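Local coordinates for protein luciferase-like monooxygenase (Streptomyces bottropensis, PDB 4US5) that probably acts as a flavin-dependent monooxygenase of the bacterial luciferase family, oxidising a substrate that is not established, at residues D[27-32]-D[63-68]; D[47-52]-D[83-88]; D[71-76]-D[102-107]; D[78-83]-D[107-112]; D[143-148]-D[166-171]. All coordinates share one frame; numbering follows the deposited sequence.

Contact 1 (D[27-32]-D[63-68]). With P4G (1-ethoxy-2-(2-ethoxyethoxy)ethane), chain B.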
# COMPACT_ATOMS: atom_id res chain seq x y z
N HIS D 27 9.30 -13.74 6.14
CA HIS D 27 8.75 -14.65 7.14
C HIS D 27 7.29 -14.42 7.39
O HIS D 27 6.57 -15.36 7.69
CB HIS D 27 9.56 -14.55 8.43
CG HIS D 27 10.91 -15.17 8.33
ND1 HIS D 27 11.95 -14.80 9.15
CD2 HIS D 27 11.40 -16.13 7.50
CE1 HIS D 27 13.02 -15.51 8.85
NE2 HIS D 27 12.71 -16.33 7.86
N SER D 28 6.82 -13.17 7.24
CA SER D 28 5.41 -12.88 7.37
C SER D 28 4.62 -13.59 6.30
O SER D 28 3.56 -14.15 6.59
CB SER D 28 5.12 -11.37 7.24
OG SER D 28 5.71 -10.69 8.32
N ILE D 29 5.12 -13.54 5.08
CA ILE D 29 4.47 -14.19 3.96
C ILE D 29 4.39 -15.71 4.19
O ILE D 29 3.36 -16.33 4.01
CB ILE D 29 5.20 -13.86 2.64
CG1 ILE D 29 5.06 -12.34 2.35
CG2 ILE D 29 4.66 -14.67 1.50
CD1 ILE D 29 6.02 -11.82 1.29
N GLU D 30 5.51 -16.28 4.60
CA GLU D 30 5.57 -17.70 4.92
C GLU D 30 4.58 -18.10 6.02
O GLU D 30 3.89 -19.12 5.92
CB GLU D 30 6.99 -18.06 5.30
CG GLU D 30 7.91 -18.06 4.09
CD GLU D 30 9.40 -18.17 4.42
OE1 GLU D 30 9.76 -18.36 5.60
OE2 GLU D 30 10.21 -18.04 3.49
N LEU D 31 4.49 -17.29 7.07
CA LEU D 31 3.55 -17.57 8.17
C LEU D 31 2.11 -17.44 7.68
O LEU D 31 1.26 -18.25 8.05
CB LEU D 31 3.80 -16.67 9.37
CG LEU D 31 2.81 -16.78 10.54
CD1 LEU D 31 2.85 -18.20 11.13
CD2 LEU D 31 3.15 -15.77 11.61
N ALA D 32 1.83 -16.43 6.84
CA ALA D 32 0.52 -16.28 6.29
C ALA D 32 0.10 -17.49 5.42
O ALA D 32 -1.04 -17.91 5.49
CB ALA D 32 0.41 -15.01 5.49
N ILE D 63 -0.28 -6.28 3.36
CA ILE D 63 -1.60 -6.83 3.07
C ILE D 63 -1.79 -7.06 1.55
O ILE D 63 -2.25 -8.12 1.12
CB ILE D 63 -2.71 -5.92 3.62
CG1 ILE D 63 -2.64 -5.87 5.16
CG2 ILE D 63 -4.06 -6.36 3.15
CD1 ILE D 63 -3.32 -4.64 5.73
N ALA D 64 -1.41 -6.08 0.75
CA ALA D 64 -1.54 -6.19 -0.72
C ALA D 64 -0.77 -7.43 -1.25
O ALA D 64 -1.24 -8.14 -2.15
CB ALA D 64 -1.02 -4.93 -1.37
N ARG D 65 0.37 -7.71 -0.67
CA ARG D 65 1.17 -8.87 -1.05
C ARG D 65 0.60 -10.19 -0.50
O ARG D 65 0.42 -11.15 -1.24
CB ARG D 65 2.59 -8.71 -0.60
CG ARG D 65 3.47 -9.93 -0.84
CD ARG D 65 3.52 -10.35 -2.30
NE ARG D 65 4.42 -11.48 -2.43
CZ ARG D 65 5.75 -11.39 -2.39
NH1 ARG D 65 6.36 -10.21 -2.29
NH2 ARG D 65 6.49 -12.49 -2.47
N ILE D 66 0.30 -10.22 0.79
CA ILE D 66 -0.14 -11.45 1.43
C ILE D 66 -1.48 -11.95 0.91
O ILE D 66 -1.67 -13.16 0.81
CB ILE D 66 -0.14 -11.31 2.96
CG1 ILE D 66 1.31 -11.26 3.45
CG2 ILE D 66 -0.96 -12.43 3.62
CD1 ILE D 66 1.49 -10.99 4.92
N ALA D 67 -2.38 -11.05 0.58
CA ALA D 67 -3.66 -11.44 0.01
C ALA D 67 -3.47 -12.15 -1.36
O ALA D 67 -4.24 -13.02 -1.70
CB ALA D 67 -4.58 -10.27 -0.11
N ALA D 68 -2.41 -11.80 -2.09
CA ALA D 68 -2.08 -12.47 -3.36
C ALA D 68 -1.45 -13.84 -3.16
O ALA D 68 -1.44 -14.65 -4.08
CB ALA D 68 -1.12 -11.61 -4.18
C8 P4G B . -1.43 -14.29 -7.44
C7 P4G B . -2.95 -14.19 -7.56
O4 P4G B . -3.60 -13.99 -6.28
C6 P4G B . -4.48 -12.84 -6.10
C5 P4G B . -5.77 -12.84 -6.96
O3 P4G B . -6.87 -12.22 -6.26
C4 P4G B . -8.07 -12.10 -7.05
C3 P4G B . -9.32 -12.53 -6.27
O2 P4G B . -9.27 -12.00 -4.93
C2 P4G B . -9.30 -12.94 -3.86
C1 P4G B . -7.99 -13.70 -3.81

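Contact 2 (D[47-52]-D[83-88]). With NA (sodium ion), chain C; NA (sodium ion), chain E.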
# COMPACT_ATOMS: atom_id res chain seq x y z
N GLU D 47 0.79 -1.94 12.66
CA GLU D 47 1.51 -0.76 12.21
C GLU D 47 2.42 -0.31 13.33
O GLU D 47 1.92 0.02 14.42
CB GLU D 47 0.52 0.35 11.87
CG GLU D 47 1.17 1.67 11.47
CD GLU D 47 0.19 2.65 10.85
OE1 GLU D 47 -0.88 2.22 10.32
OE2 GLU D 47 0.51 3.87 10.85
N HIS D 48 3.72 -0.30 13.06
CA HIS D 48 4.74 0.18 14.00
C HIS D 48 5.73 1.07 13.29
O HIS D 48 6.33 0.66 12.28
CB HIS D 48 5.48 -1.00 14.63
CG HIS D 48 4.62 -1.83 15.53
ND1 HIS D 48 4.34 -1.46 16.83
CD2 HIS D 48 3.93 -2.98 15.31
CE1 HIS D 48 3.53 -2.35 17.37
NE2 HIS D 48 3.27 -3.29 16.47
N HIS D 49 5.98 2.24 13.88
CA HIS D 49 6.85 3.25 13.27
C HIS D 49 8.16 3.40 14.00
O HIS D 49 8.18 3.40 15.25
CB HIS D 49 6.13 4.59 13.28
CG HIS D 49 4.90 4.62 12.45
ND1 HIS D 49 4.93 4.96 11.12
CD2 HIS D 49 3.59 4.46 12.77
CE1 HIS D 49 3.71 4.94 10.63
NE2 HIS D 49 2.87 4.63 11.61
N ALA D 50 9.25 3.54 13.25
CA ALA D 50 10.54 3.96 13.81
C ALA D 50 11.07 3.03 14.92
O ALA D 50 11.70 3.49 15.89
CB ALA D 50 10.45 5.38 14.34
N GLU D 51 10.81 1.74 14.76
CA GLU D 51 11.27 0.72 15.68
C GLU D 51 12.13 -0.21 14.87
O GLU D 51 11.65 -0.83 13.90
CB GLU D 51 10.08 -0.00 16.34
CG GLU D 51 9.31 0.84 17.34
CD GLU D 51 8.05 0.18 17.89
OE1 GLU D 51 7.60 -0.86 17.36
OE2 GLU D 51 7.48 0.73 18.86
N ILE D 52 13.40 -0.33 15.23
CA ILE D 52 14.28 -1.26 14.50
C ILE D 52 13.83 -2.70 14.69
O ILE D 52 14.17 -3.56 13.89
CB ILE D 52 15.76 -1.14 14.88
CG1 ILE D 52 15.98 -1.36 16.38
CG2 ILE D 52 16.29 0.23 14.46
CD1 ILE D 52 17.45 -1.58 16.72
N SER D 83 -5.67 8.02 13.37
CA SER D 83 -5.47 9.43 13.82
C SER D 83 -4.31 10.10 13.07
O SER D 83 -4.20 11.31 13.08
CB SER D 83 -5.34 9.55 15.35
OG SER D 83 -4.12 9.01 15.74
N LEU D 84 -3.47 9.32 12.38
CA LEU D 84 -2.35 9.87 11.62
C LEU D 84 -2.66 10.22 10.17
O LEU D 84 -1.80 10.77 9.50
CB LEU D 84 -1.20 8.88 11.57
CG LEU D 84 -0.65 8.36 12.88
CD1 LEU D 84 0.43 7.33 12.55
CD2 LEU D 84 -0.11 9.50 13.72
N TYR D 85 -3.83 9.81 9.68
CA TYR D 85 -4.15 9.83 8.25
C TYR D 85 -5.47 10.45 7.95
O TYR D 85 -6.36 10.46 8.79
CB TYR D 85 -4.17 8.40 7.71
CG TYR D 85 -2.93 7.66 8.01
CD1 TYR D 85 -1.70 8.09 7.51
CD2 TYR D 85 -2.94 6.57 8.87
CE1 TYR D 85 -0.54 7.40 7.79
CE2 TYR D 85 -1.78 5.89 9.17
CZ TYR D 85 -0.59 6.31 8.67
OH TYR D 85 0.55 5.59 8.94
N SER D 86 -5.61 10.97 6.74
CA SER D 86 -6.92 11.36 6.23
C SER D 86 -7.80 10.13 6.15
O SER D 86 -7.39 9.12 5.58
CB SER D 86 -6.78 11.96 4.84
OG SER D 86 -8.02 11.94 4.16
N PRO D 87 -9.03 10.20 6.70
CA PRO D 87 -9.91 9.05 6.53
C PRO D 87 -10.22 8.71 5.09
O PRO D 87 -10.51 7.55 4.79
CB PRO D 87 -11.18 9.46 7.32
CG PRO D 87 -10.66 10.40 8.36
CD PRO D 87 -9.58 11.19 7.66
N LEU D 88 -10.23 9.71 4.21
CA LEU D 88 -10.50 9.43 2.82
C LEU D 88 -9.35 8.60 2.23
O LEU D 88 -9.59 7.67 1.46
CB LEU D 88 -10.66 10.72 2.03
CG LEU D 88 -10.80 10.55 0.53
CD1 LEU D 88 -11.97 9.63 0.15
CD2 LEU D 88 -10.97 11.92 -0.12
NA NA C . 9.10 0.08 12.82
NA NA E . -0.94 2.73 7.59
O HOH W 1 -2.56 4.48 6.36

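Contact 3 (D[71-76]-D[102-107]). With P4G (1-ethoxy-2-(2-ethoxyethoxy)ethane), chain B.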
# COMPACT_ATOMS: atom_id res chain seq x y z
N SER D 71 -5.48 -17.77 -0.17
CA SER D 71 -6.81 -17.92 -0.81
C SER D 71 -7.99 -17.89 0.10
O SER D 71 -9.01 -17.36 -0.26
CB SER D 71 -6.84 -19.27 -1.55
OG SER D 71 -5.77 -19.30 -2.48
N GLY D 72 -7.88 -18.49 1.29
CA GLY D 72 -9.06 -18.59 2.17
C GLY D 72 -9.05 -17.67 3.38
O GLY D 72 -10.07 -17.12 3.77
N ILE D 73 -7.89 -17.49 3.96
CA ILE D 73 -7.75 -16.62 5.12
C ILE D 73 -8.08 -15.16 4.78
O ILE D 73 -7.77 -14.68 3.70
CB ILE D 73 -6.32 -16.76 5.70
CG1 ILE D 73 -6.20 -16.26 7.14
CG2 ILE D 73 -5.30 -16.09 4.78
CD1 ILE D 73 -4.93 -16.74 7.80
N ARG D 74 -8.77 -14.48 5.66
CA ARG D 74 -8.97 -13.05 5.51
C ARG D 74 -7.64 -12.37 5.82
O ARG D 74 -6.79 -12.92 6.50
CB ARG D 74 -10.06 -12.55 6.43
CG ARG D 74 -11.45 -13.14 6.16
CD ARG D 74 -12.50 -12.51 7.04
NE ARG D 74 -12.65 -11.11 6.72
CZ ARG D 74 -13.33 -10.62 5.68
NH1 ARG D 74 -14.00 -11.40 4.86
NH2 ARG D 74 -13.33 -9.30 5.46
N VAL D 75 -7.41 -11.21 5.20
CA VAL D 75 -6.17 -10.46 5.38
C VAL D 75 -6.52 -9.02 5.63
O VAL D 75 -7.39 -8.44 4.98
CB VAL D 75 -5.25 -10.57 4.13
CG1 VAL D 75 -3.85 -10.05 4.44
CG2 VAL D 75 -5.11 -12.02 3.68
N GLY D 76 -5.80 -8.39 6.55
CA GLY D 76 -6.09 -7.01 6.86
C GLY D 76 -5.15 -6.36 7.85
O GLY D 76 -4.10 -6.91 8.19
N PRO D 102 -11.73 -9.32 -3.44
CA PRO D 102 -13.09 -9.02 -3.07
C PRO D 102 -13.57 -9.80 -1.83
O PRO D 102 -13.38 -10.99 -1.74
CB PRO D 102 -13.91 -9.42 -4.32
CG PRO D 102 -12.97 -10.13 -5.22
CD PRO D 102 -11.61 -9.63 -4.88
N ASP D 103 -14.07 -9.04 -0.88
CA ASP D 103 -14.63 -9.53 0.38
C ASP D 103 -13.66 -10.28 1.28
O ASP D 103 -14.10 -11.11 2.11
CB ASP D 103 -15.90 -10.39 0.10
CG ASP D 103 -16.84 -10.46 1.32
OD1 ASP D 103 -17.01 -9.44 2.02
OD2 ASP D 103 -17.41 -11.52 1.54
N ARG D 104 -12.36 -10.07 1.12
CA ARG D 104 -11.38 -10.76 1.96
C ARG D 104 -10.65 -9.84 2.96
O ARG D 104 -9.82 -10.32 3.74
CB ARG D 104 -10.35 -11.46 1.11
CG ARG D 104 -10.90 -12.65 0.30
CD ARG D 104 -9.79 -13.33 -0.45
NE ARG D 104 -8.80 -13.87 0.46
CZ ARG D 104 -7.51 -14.00 0.19
NH1 ARG D 104 -7.00 -13.58 -0.98
NH2 ARG D 104 -6.71 -14.48 1.10
N ILE D 105 -10.91 -8.54 2.89
CA ILE D 105 -10.05 -7.53 3.54
C ILE D 105 -10.69 -6.98 4.81
O ILE D 105 -11.88 -6.59 4.81
CB ILE D 105 -9.74 -6.34 2.58
CG1 ILE D 105 -9.05 -6.84 1.30
CG2 ILE D 105 -8.91 -5.26 3.28
CD1 ILE D 105 -7.76 -7.59 1.51
N ASP D 106 -9.89 -6.98 5.87
CA ASP D 106 -10.25 -6.37 7.13
C ASP D 106 -9.52 -5.04 7.29
O ASP D 106 -8.32 -4.95 7.07
CB ASP D 106 -9.82 -7.26 8.29
CG ASP D 106 -10.61 -8.55 8.39
OD1 ASP D 106 -11.75 -8.63 7.85
OD2 ASP D 106 -10.11 -9.49 9.08
N LEU D 107 -10.28 -4.00 7.61
CA LEU D 107 -9.70 -2.73 7.98
C LEU D 107 -9.82 -2.56 9.50
O LEU D 107 -10.77 -1.95 9.99
CB LEU D 107 -10.40 -1.59 7.27
CG LEU D 107 -9.99 -0.15 7.54
CD1 LEU D 107 -8.49 0.03 7.66
CD2 LEU D 107 -10.55 0.76 6.45
C8 P4G B . -1.43 -14.29 -7.44
C7 P4G B . -2.95 -14.19 -7.56
O4 P4G B . -3.60 -13.99 -6.28
C6 P4G B . -4.48 -12.84 -6.10
C5 P4G B . -5.77 -12.84 -6.96
O3 P4G B . -6.87 -12.22 -6.26
C4 P4G B . -8.07 -12.10 -7.05
C3 P4G B . -9.32 -12.53 -6.27
O2 P4G B . -9.27 -12.00 -4.93
C2 P4G B . -9.30 -12.94 -3.86
C1 P4G B . -7.99 -13.70 -3.81
O HOH W 2 -10.78 -14.91 2.53
O HOH W 3 -14.94 -7.92 3.52

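Contact 4 (D[78-83]-D[107-112]). With NA (sodium ion), chain F.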
# COMPACT_ATOMS: atom_id res chain seq x y z
N GLY D 78 -4.25 -4.76 11.50
CA GLY D 78 -4.51 -4.85 12.95
C GLY D 78 -3.45 -4.10 13.77
O GLY D 78 -2.67 -4.71 14.47
N GLY D 79 -3.42 -2.77 13.70
CA GLY D 79 -4.40 -1.95 13.02
C GLY D 79 -3.77 -0.69 12.40
O GLY D 79 -2.66 -0.29 12.75
N VAL D 80 -4.48 -0.08 11.46
CA VAL D 80 -4.08 1.19 10.90
C VAL D 80 -4.30 2.30 11.94
O VAL D 80 -5.37 2.41 12.53
CB VAL D 80 -4.88 1.52 9.63
CG1 VAL D 80 -4.74 2.99 9.26
CG2 VAL D 80 -4.42 0.64 8.48
N LEU D 81 -3.30 3.14 12.11
CA LEU D 81 -3.35 4.24 13.06
C LEU D 81 -4.07 5.47 12.48
O LEU D 81 -3.45 6.42 12.00
CB LEU D 81 -1.96 4.53 13.56
CG LEU D 81 -1.20 3.33 14.12
CD1 LEU D 81 0.17 3.75 14.61
CD2 LEU D 81 -1.97 2.58 15.23
N LEU D 82 -5.39 5.39 12.47
CA LEU D 82 -6.22 6.30 11.71
C LEU D 82 -6.04 7.77 12.12
O LEU D 82 -6.25 8.67 11.31
CB LEU D 82 -7.68 5.90 11.86
CG LEU D 82 -8.72 6.74 11.13
CD1 LEU D 82 -8.45 6.79 9.62
CD2 LEU D 82 -10.10 6.19 11.40
N SER D 83 -5.67 8.02 13.37
CA SER D 83 -5.47 9.43 13.82
C SER D 83 -4.31 10.10 13.07
O SER D 83 -4.20 11.31 13.08
CB SER D 83 -5.34 9.55 15.35
OG SER D 83 -4.12 9.01 15.74
N LEU D 107 -10.28 -4.00 7.61
CA LEU D 107 -9.70 -2.73 7.98
C LEU D 107 -9.82 -2.56 9.50
O LEU D 107 -10.77 -1.95 9.99
CB LEU D 107 -10.40 -1.59 7.27
CG LEU D 107 -9.99 -0.15 7.54
CD1 LEU D 107 -8.49 0.03 7.66
CD2 LEU D 107 -10.55 0.76 6.45
N GLY D 108 -8.86 -3.14 10.22
CA GLY D 108 -8.73 -2.91 11.63
C GLY D 108 -8.09 -1.56 11.88
O GLY D 108 -7.08 -1.20 11.26
N ILE D 109 -8.70 -0.80 12.80
CA ILE D 109 -8.25 0.56 13.15
C ILE D 109 -7.77 0.54 14.58
O ILE D 109 -8.46 0.01 15.45
CB ILE D 109 -9.44 1.54 13.08
CG1 ILE D 109 -9.95 1.62 11.65
CG2 ILE D 109 -9.06 2.93 13.61
CD1 ILE D 109 -8.89 2.05 10.66
N GLY D 110 -6.58 1.10 14.83
CA GLY D 110 -6.03 1.16 16.17
C GLY D 110 -5.68 2.58 16.62
O GLY D 110 -5.56 3.50 15.80
N ARG D 111 -5.47 2.74 17.93
CA ARG D 111 -5.11 4.04 18.54
C ARG D 111 -3.66 4.38 18.37
O ARG D 111 -2.77 3.52 18.47
CB ARG D 111 -5.38 4.06 20.06
CG ARG D 111 -6.81 4.22 20.50
CD ARG D 111 -6.93 4.74 21.93
NE ARG D 111 -6.36 3.77 22.89
CZ ARG D 111 -6.91 2.59 23.23
NH1 ARG D 111 -8.09 2.23 22.77
NH2 ARG D 111 -6.28 1.79 24.06
N ALA D 112 -3.40 5.68 18.19
CA ALA D 112 -2.04 6.17 17.97
C ALA D 112 -1.46 6.78 19.26
O ALA D 112 -0.45 7.49 19.22
CB ALA D 112 -2.04 7.21 16.88
NA NA F . -5.46 6.22 15.55
O HOH W 4 -5.92 7.75 18.34

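Contact 5 (D[143-148]-D[166-171])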
# COMPACT_ATOMS: atom_id res chain seq x y z
N GLN D 143 -16.15 9.32 9.94
CA GLN D 143 -15.82 9.82 8.61
C GLN D 143 -15.42 8.68 7.68
O GLN D 143 -15.84 8.62 6.52
CB GLN D 143 -14.66 10.79 8.66
CG GLN D 143 -14.92 12.19 9.18
CD GLN D 143 -13.68 13.04 8.98
OE1 GLN D 143 -12.74 12.97 9.76
NE2 GLN D 143 -13.64 13.79 7.88
N LEU D 144 -14.58 7.79 8.18
CA LEU D 144 -14.11 6.61 7.41
C LEU D 144 -15.29 5.75 7.00
O LEU D 144 -15.43 5.36 5.85
CB LEU D 144 -13.12 5.79 8.21
CG LEU D 144 -12.65 4.46 7.62
CD1 LEU D 144 -12.04 4.66 6.25
CD2 LEU D 144 -11.64 3.84 8.57
N ARG D 145 -16.17 5.48 7.95
CA ARG D 145 -17.33 4.66 7.65
C ARG D 145 -18.20 5.32 6.58
O ARG D 145 -18.73 4.63 5.68
CB ARG D 145 -18.12 4.37 8.91
CG ARG D 145 -19.15 3.29 8.65
CD ARG D 145 -19.54 2.49 9.89
NE ARG D 145 -19.76 3.30 11.08
CZ ARG D 145 -20.23 2.81 12.22
NH1 ARG D 145 -20.50 1.52 12.35
NH2 ARG D 145 -20.41 3.63 13.25
N ALA D 146 -18.34 6.65 6.65
CA ALA D 146 -19.12 7.37 5.67
C ALA D 146 -18.45 7.29 4.29
O ALA D 146 -19.13 7.12 3.28
CB ALA D 146 -19.29 8.82 6.10
N TYR D 147 -17.13 7.40 4.24
CA TYR D 147 -16.44 7.31 2.96
C TYR D 147 -16.59 5.92 2.35
O TYR D 147 -16.65 5.79 1.13
CB TYR D 147 -14.98 7.69 3.10
CG TYR D 147 -14.69 9.17 3.26
CD1 TYR D 147 -15.23 10.10 2.38
CD2 TYR D 147 -13.83 9.62 4.22
CE1 TYR D 147 -14.95 11.45 2.51
CE2 TYR D 147 -13.54 10.95 4.36
CZ TYR D 147 -14.10 11.86 3.49
OH TYR D 147 -13.79 13.17 3.63
N LEU D 148 -16.69 4.91 3.20
CA LEU D 148 -16.90 3.53 2.75
C LEU D 148 -18.34 3.21 2.38
O LEU D 148 -18.63 2.12 1.93
CB LEU D 148 -16.41 2.54 3.81
CG LEU D 148 -14.88 2.56 3.99
CD1 LEU D 148 -14.50 1.75 5.20
CD2 LEU D 148 -14.19 2.02 2.74
N PRO D 166 -14.34 -3.36 2.64
CA PRO D 166 -13.54 -3.98 3.70
C PRO D 166 -14.30 -3.97 5.01
O PRO D 166 -15.12 -3.08 5.22
CB PRO D 166 -12.33 -3.06 3.81
CG PRO D 166 -12.82 -1.74 3.35
CD PRO D 166 -13.77 -2.05 2.24
N ALA D 167 -14.03 -4.95 5.86
CA ALA D 167 -14.71 -5.10 7.15
C ALA D 167 -13.99 -4.28 8.19
O ALA D 167 -12.81 -4.52 8.48
CB ALA D 167 -14.75 -6.57 7.56
N LEU D 168 -14.70 -3.31 8.73
CA LEU D 168 -14.18 -2.40 9.73
C LEU D 168 -14.14 -3.08 11.13
O LEU D 168 -15.14 -3.65 11.59
CB LEU D 168 -15.07 -1.14 9.76
CG LEU D 168 -14.47 0.22 10.04
CD1 LEU D 168 -13.28 0.52 9.15
CD2 LEU D 168 -15.56 1.29 9.86
N TRP D 169 -12.97 -3.04 11.75
CA TRP D 169 -12.76 -3.54 13.10
C TRP D 169 -12.10 -2.46 13.93
O TRP D 169 -11.25 -1.71 13.44
CB TRP D 169 -11.83 -4.77 13.09
CG TRP D 169 -12.48 -6.04 12.66
CD1 TRP D 169 -12.77 -6.43 11.39
CD2 TRP D 169 -12.91 -7.12 13.51
NE1 TRP D 169 -13.33 -7.66 11.38
CE2 TRP D 169 -13.44 -8.11 12.67
CE3 TRP D 169 -12.89 -7.33 14.89
CZ2 TRP D 169 -13.96 -9.29 13.16
CZ3 TRP D 169 -13.41 -8.52 15.38
CH2 TRP D 169 -13.94 -9.48 14.52
N LEU D 170 -12.47 -2.39 15.20
CA LEU D 170 -11.79 -1.49 16.12
C LEU D 170 -10.93 -2.32 17.04
O LEU D 170 -11.42 -3.27 17.66
CB LEU D 170 -12.80 -0.65 16.93
CG LEU D 170 -12.16 0.35 17.89
CD1 LEU D 170 -11.20 1.28 17.17
CD2 LEU D 170 -13.23 1.17 18.59
N LEU D 171 -9.65 -1.97 17.09
CA LEU D 171 -8.71 -2.58 18.00
C LEU D 171 -8.55 -1.66 19.18
O LEU D 171 -8.38 -0.45 19.01
CB LEU D 171 -7.35 -2.79 17.37
CG LEU D 171 -7.23 -3.99 16.45
CD1 LEU D 171 -8.04 -3.80 15.17
CD2 LEU D 171 -5.76 -4.27 16.15

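Contact 1 (D[27-32]-D[63-68])
I66 of helix 59-68 reaches across to helix 21-38 and touches it with both of its branches. At CB the chain forks: CG2 stands anti to the backbone N and presses on CB of A32 at 3.5 Å, tight for two methyl carbons, while CG1 lies beside that N (chi1 -71°) and meets CG1 of I29 at 4.1 Å. From CG1 the chain runs on to CD1, which ends 4.1 Å from the carbonyl O of S28. Alanine suits position 32, since a single methyl accepts a branched neighbour at such short range. I29 sends its own CD1 over the centre of the R65 guanidinium, 3.7 Å from CZ. While this methyl lies over one face, the nitrogens bond to E69 of the same chain and, from NH1, to Y101 OH of the neighbouring subunit. The short segment axes pass 9.8 Å apart at -38°, as between adjacent outer helices of a TIM barrel, the fold of this family.

Contact 2 (D[47-52]-D[83-88])
E47 and Y85 approach from opposite directions and meet in a short hydrogen bond, Y85 OH donating to E47 OE2 at 2.6 Å. The glutamate is stretched out, with CG anti to the backbone N (chi1 176°) and the chain extended beyond it, which carries the carboxylate the full length of the side chain to the phenol. Y85 holds its CG beside the backbone N (chi1 -54°), which directs the ring at E47. Its OH arrives on the syn side of OE2, well out of the carboxylate plane. OE2 lies at the edge of the tyrosine ring, in its plane, while the carboxylate is turned 46° from the ring. The anti lone pair of the same oxygen receives H49 NE2, also at 2.6 Å, so two donors grip OE2 and fix the rotation of the carboxylate. The other oxygen, OE1, binds a sodium ion at 2.8 Å, a site that E60 shares. H49 ND1 bonds to E92 of the neighbouring subunit. L84 supplies the apolar side: its CD1 lies 3.8 Å from H49 NE2, and its CB covers one face of the Y85 ring, while a water sits over the opposite face. The contact joins the loop after strand 42-45 to the turn leading into helix 87-100, with V80 and L81 of strand 74-81 alongside and L123 of helix 117-124 against H49 and L84.

Contact 3 (D[71-76]-D[102-107])
R74 and D106 cross at about a right angle, and the arginine grips one carboxylate oxygen side-on: NE and NH2 both reach D106 OD1 at 2.9 Å, in the guanidinium plane and from the same face of the carboxylate. The second oxygen, OD2, is held by R42 and W44, so both oxygens of this buried acid are satisfied. Beside it the backbones are tightly laced, V75 N bonding to R104 O and D106 N to V75 O at 3.0 Å each. These are parallel strands 74-81 and 105-110, joined through helix 87-100 as one beta-alpha-beta unit of the barrel. G76, without a side chain, lets its CA come to 3.0 Å from D106 O. R104 belongs to the tight part too, its NH2 giving a straight bond to I73 O at 2.8 Å. The loose side lies at exposed S71, G72 and D103, where water does the joining: one water links G72 O to R104 NE, another R74 NH2 to D103 OD1. The bound polyether lies along R104, its C2 3.5 Å from CD.

Contact 4 (D[78-83]-D[107-112])
V80 of strand 79-81 pairs in parallel with I109 of strand 107-110, its N bonding to G108 O at 2.8 Å and its O accepting from G110 N at 2.9 Å. This is a piece of the parallel sheet of the TIM barrel, and the short strand axes cross at -51°, a strong twist. G79, which follows a cis peptide bond, brings its CA to 3.3 Å from G108 O, a close approach that the missing side chain permits. Apolar side chains line the face that carries V80 and I109. V80 CG2 meets L107 CD1 at 4.2 Å, the two side chains slanting across each other, and CB of L82 rests on I109 CG2 at 3.7 Å. With its CG1 lying beside the backbone N (chi1 -64°), I109 keeps CG2 directed at L82 and brings CD1 toward V80 CB. Helix 87-100 covers this face, V90 and F94 packing against L82, L107 and V80. L81, the centre of an inverse gamma turn, faces the other way, its CD2 3.5 Å from R111 O. At a site that S83 completes, a sodium ion is bound by G110 O at 2.7 Å.

Contact 5 (D[143-148]-D[166-171])
L168 turns CD1 to L144 and L148 and CD2 to R145. Its CD1 meets CD2 of L144 at 3.7 Å, the two leucines slanting past one another, and its CD2 lies 4.1 Å from CB of R145, against the aliphatic part of that side chain. A branched leucine suits this place because its forked end can touch two successive helix residues at once. L144 has CG anti to the backbone N (chi1 174°), which carries its methyls out from the helix toward the strand. L148 instead holds CG beside the backbone N (chi1 -67°), with CD2 4.0 Å from CG of P166 and CD1 4.3 Å from CD1 of L168. P166, just before strand 167-172, offers CG and CD of its ring. The polar end of R145 serves other partners, E142 by a salt bridge and L184 O by a hydrogen bond. L107 of the neighbouring strand packs on both L144 and L168 and extends the apolar layer along the sheet. Helix 137-147 thus packs on the outside of the parallel sheet, as in a TIM barrel. With no hydrogen bond between the segments, the contact depends on van der Waals fit and burial of apolar surface.

From the N terminus, helix 21-38 meets helix 59-68 in contact 1, closing a loop that contains strand 42-45. Contact 2 opens within that loop, at 47-52, and closes at 83-88, so the two cross. Contacts 3 and 4 begin on strand 74-81, inside the span of contact 2, and end on strand 105-110, beyond it; both cross contact 2, and they cross each other while zipping the same strand pair at successive levels. Contact 5 follows in series, tying helix 137-147 to strand 167-172, the next strand of the sheet. A67 O bonds to R104, joining contact 1 to contact 3, and E47 bonds to L81, joining contact 2 to contact 4.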